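Local coordinates for Nitrate/nitrite binding protein NrtA (Synechocystis sp., PDB 2G29), which binds nitrate as the periplasmic solute-binding component of the NrtABCD ABC transporter, which takes up nitrate and probably also nitrite, at residues 54-59 / 267-272. Residues are numbered along the deposited sequence; the frame is centred on the assembly and turned at random.
Sequences KGFYAK and QQWCDQ
The indole of Trp269 has Lys54 CG over one face, and Phe56 CE1 comes in obliquely near its base. The lysine meets the ring through its aliphatic chain. Lys54 CE comes closest, 4.1 Å from Trp269 CZ2. The Phe56 ring does not stack on the indole. Instead its CE1 rests 4.1 Å from Trp269 CB, the methylene at the root of the tryptophan side chain. Each of the two side chains from 54-59 crosses that of Trp269 at about a right angle.

Trp269 holds CG opposite its backbone N (chi1 -170°), which turns the indole so that one face meets Lys54 CG. The lysine chain bends at chi2 (-58°) and again at chi3 (-66°). These bends carry the chain across the indole and bring the ammonium to Glu278, with which NZ forms a salt bridge. Trp269 also touches the side chain of Glu278.

No hydrogen bond joins the two segments. The contact is apolar and small, about 140 Å² counting both sides, and lies at the surface. Lys54 leaves helical geometry after helix 46-53. Gly55 then occupies the N-cap position of helix 56-59, and its O accepts a bond from Lys59 N at 3.0 Å. Phe56 follows in the first turn.

Lys59 forms a salt bridge with Glu265, one turn before Trp269, and Phe56 also packs on Glu265 and Ala266. Trp269 further touches Ile50 of helix 46-53 and Met279 of helix 276-284. The contact thus ties the short helix after 46-53 to the C-terminal end of helix 253-271, in the domain whose mixed sheet includes strands 36-39 and 240-245, away from the nitrate site.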
ATOM      1  N   LYS A  54     -15.968  14.881  -1.988  1.00 20.48           N
ATOM      2  CA  LYS A  54     -16.679  15.476  -0.858  1.00 20.96           C
ATOM      3  C   LYS A  54     -16.210  16.885  -0.559  1.00 20.88           C
ATOM      4  O   LYS A  54     -16.526  17.434   0.505  1.00 22.54           O
ATOM      5  CB  LYS A  54     -16.585  14.596   0.395  1.00 20.77           C
ATOM      6  CG  LYS A  54     -17.069  13.160   0.198  1.00 23.02           C
ATOM      7  CD  LYS A  54     -18.507  13.074  -0.281  1.00 26.65           C
ATOM      8  CE  LYS A  54     -19.458  13.592   0.782  1.00 25.70           C
ATOM      9  NZ  LYS A  54     -20.922  13.477   0.410  1.00 27.75           N
ATOM     10  N   GLY A  55     -15.453  17.452  -1.498  1.00 19.68           N
ATOM     11  CA  GLY A  55     -14.983  18.832  -1.409  1.00 20.99           C
ATOM     12  C   GLY A  55     -13.928  19.193  -0.374  1.00 20.19           C
ATOM     13  O   GLY A  55     -13.769  20.364  -0.023  1.00 21.89           O
ATOM     14  N   PHE A  56     -13.188  18.213   0.126  1.00 19.75           N
ATOM     15  CA  PHE A  56     -12.175  18.548   1.118  1.00 18.99           C
ATOM     16  C   PHE A  56     -11.024  19.389   0.525  1.00 17.58           C
ATOM     17  O   PHE A  56     -10.527  20.315   1.184  1.00 17.24           O
ATOM     18  CB  PHE A  56     -11.662  17.278   1.786  1.00 19.73           C
ATOM     19  CG  PHE A  56     -12.671  16.629   2.701  1.00 21.23           C
ATOM     20  CD1 PHE A  56     -13.228  15.391   2.398  1.00 23.78           C
ATOM     21  CD2 PHE A  56     -13.071  17.270   3.868  1.00 25.45           C
ATOM     22  CE1 PHE A  56     -14.164  14.800   3.234  1.00 23.83           C
ATOM     23  CE2 PHE A  56     -14.007  16.691   4.710  1.00 25.02           C
ATOM     24  CZ  PHE A  56     -14.558  15.446   4.395  1.00 24.65           C
ATOM     25  N   TYR A  57     -10.586  19.114  -0.710  1.00 17.37           N
ATOM     26  CA  TYR A  57      -9.518  19.948  -1.266  1.00 17.08           C
ATOM     27  C   TYR A  57      -9.972  21.398  -1.391  1.00 18.72           C
ATOM     28  O   TYR A  57      -9.217  22.336  -1.103  1.00 19.07           O
ATOM     29  CB  TYR A  57      -9.056  19.495  -2.666  1.00 17.89           C
ATOM     30  CG  TYR A  57      -8.445  18.114  -2.763  1.00 15.63           C
ATOM     31  CD1 TYR A  57      -9.015  17.155  -3.600  1.00 14.67           C
ATOM     32  CD2 TYR A  57      -7.299  17.776  -2.048  1.00 14.39           C
ATOM     33  CE1 TYR A  57      -8.456  15.884  -3.722  1.00 14.94           C
ATOM     34  CE2 TYR A  57      -6.725  16.506  -2.168  1.00 14.61           C
ATOM     35  CZ  TYR A  57      -7.322  15.566  -3.008  1.00 14.86           C
ATOM     36  OH  TYR A  57      -6.793  14.269  -3.075  1.00 14.61           O
ATOM     37  N   ALA A  58     -11.211  21.577  -1.833  1.00 19.46           N
ATOM     38  CA  ALA A  58     -11.742  22.921  -2.020  1.00 20.29           C
ATOM     39  C   ALA A  58     -11.871  23.633  -0.687  1.00 20.24           C
ATOM     40  O   ALA A  58     -11.616  24.824  -0.604  1.00 21.86           O
ATOM     41  CB  ALA A  58     -13.095  22.844  -2.740  1.00 20.91           C
ATOM     42  N   LYS A  59     -12.261  22.895   0.345  1.00 21.05           N
ATOM     43  CA  LYS A  59     -12.378  23.459   1.679  1.00 21.61           C
ATOM     44  C   LYS A  59     -11.036  24.091   2.098  1.00 21.68           C
ATOM     45  O   LYS A  59     -11.019  25.104   2.801  1.00 22.44           O
ATOM     46  CB  LYS A  59     -12.825  22.374   2.662  1.00 22.51           C
ATOM     47  CG  LYS A  59     -12.932  22.833   4.111  1.00 24.82           C
ATOM     48  CD  LYS A  59     -13.463  21.743   5.013  1.00 26.99           C
ATOM     49  CE  LYS A  59     -13.395  22.163   6.460  1.00 27.09           C
ATOM     50  NZ  LYS A  59     -13.887  21.092   7.347  1.00 30.22           N
ATOM     51  N   GLN A 267      -9.636  11.081   5.193  1.00 13.71           N
ATOM     52  CA  GLN A 267      -9.354   9.820   5.878  1.00 15.02           C
ATOM     53  C   GLN A 267     -10.322   9.573   7.040  1.00 14.63           C
ATOM     54  O   GLN A 267     -10.786   8.466   7.244  1.00 16.10           O
ATOM     55  CB  GLN A 267      -7.923   9.795   6.413  1.00 13.79           C
ATOM     56  CG  GLN A 267      -6.873   9.560   5.337  1.00 14.06           C
ATOM     57  CD  GLN A 267      -5.474   9.590   5.913  1.00 14.38           C
ATOM     58  OE1 GLN A 267      -5.072  10.584   6.515  1.00 14.65           O
ATOM     59  NE2 GLN A 267      -4.723   8.496   5.732  1.00 12.31           N
ATOM     60  N   GLN A 268     -10.597  10.625   7.814  1.00 15.87           N
ATOM     61  CA  GLN A 268     -11.521  10.511   8.936  1.00 16.25           C
ATOM     62  C   GLN A 268     -12.914  10.156   8.424  1.00 15.06           C
ATOM     63  O   GLN A 268     -13.626   9.343   9.030  1.00 18.13           O
ATOM     64  CB  GLN A 268     -11.532  11.834   9.693  1.00 16.54           C
ATOM     65  CG  GLN A 268     -10.255  12.042  10.496  1.00 19.53           C
ATOM     66  CD  GLN A 268     -10.202  13.399  11.136  1.00 23.55           C
ATOM     67  OE1 GLN A 268      -9.773  14.373  10.527  1.00 26.84           O
ATOM     68  NE2 GLN A 268     -10.647  13.472  12.374  1.00 24.17           N
ATOM     69  N   TRP A 269     -13.287  10.762   7.311  1.00 15.04           N
ATOM     70  CA  TRP A 269     -14.597  10.497   6.706  1.00 15.27           C
ATOM     71  C   TRP A 269     -14.683   9.039   6.232  1.00 15.67           C
ATOM     72  O   TRP A 269     -15.644   8.326   6.521  1.00 16.73           O
ATOM     73  CB  TRP A 269     -14.818  11.407   5.517  1.00 15.21           C
ATOM     74  CG  TRP A 269     -16.244  11.348   4.992  1.00 18.32           C
ATOM     75  CD1 TRP A 269     -17.308  12.082   5.437  1.00 18.23           C
ATOM     76  CD2 TRP A 269     -16.750  10.485   3.972  1.00 16.83           C
ATOM     77  NE1 TRP A 269     -18.446  11.732   4.756  1.00 19.93           N
ATOM     78  CE2 TRP A 269     -18.134  10.756   3.846  1.00 17.82           C
ATOM     79  CE3 TRP A 269     -16.170   9.504   3.146  1.00 17.28           C
ATOM     80  CZ2 TRP A 269     -18.947  10.084   2.933  1.00 19.61           C
ATOM     81  CZ3 TRP A 269     -16.980   8.836   2.238  1.00 16.71           C
ATOM     82  CH2 TRP A 269     -18.357   9.132   2.134  1.00 17.84           C
ATOM     83  N   CYS A 270     -13.678   8.604   5.468  1.00 16.01           N
ATOM     84  CA  CYS A 270     -13.663   7.233   4.972  1.00 15.77           C
ATOM     85  C   CYS A 270     -13.611   6.164   6.061  1.00 15.62           C
ATOM     86  O   CYS A 270     -14.075   5.047   5.874  1.00 17.93           O
ATOM     87  CB  CYS A 270     -12.455   7.013   4.060  1.00 16.33           C
ATOM     88  SG  CYS A 270     -12.481   7.835   2.498  1.00 16.54           S
ATOM     89  N   ASP A 271     -13.018   6.496   7.194  1.00 15.69           N
ATOM     90  CA  ASP A 271     -12.876   5.542   8.286  1.00 17.02           C
ATOM     91  C   ASP A 271     -14.153   5.256   9.070  1.00 17.94           C
ATOM     92  O   ASP A 271     -14.196   4.304   9.820  1.00 19.28           O
ATOM     93  CB  ASP A 271     -11.789   6.052   9.241  1.00 17.67           C
ATOM     94  CG  ASP A 271     -10.945   4.945   9.824  1.00 19.42           C
ATOM     95  OD1 ASP A 271     -10.571   4.029   9.058  1.00 18.91           O
ATOM     96  OD2 ASP A 271     -10.650   4.994  11.044  1.00 20.75           O
ATOM     97  N   GLN A 272     -15.187   6.076   8.894  1.00 19.44           N
ATOM     98  CA  GLN A 272     -16.433   5.872   9.637  1.00 20.34           C
ATOM     99  C   GLN A 272     -17.333   4.782   9.056  1.00 19.20           C
ATOM    100  O   GLN A 272     -17.605   4.793   7.856  1.00 20.33           O
ATOM    101  CB  GLN A 272     -17.244   7.183   9.703  1.00 21.58           C
ATOM    102  CG  GLN A 272     -16.640   8.307  10.576  1.00 27.13           C
ATOM    103  CD  GLN A 272     -17.663   9.396  10.942  1.00 31.64           C
ATOM    104  OE1 GLN A 272     -17.337  10.370  11.625  1.00 35.78           O
ATOM    105  NE2 GLN A 272     -18.902   9.224  10.490  1.00 34.93           N
TER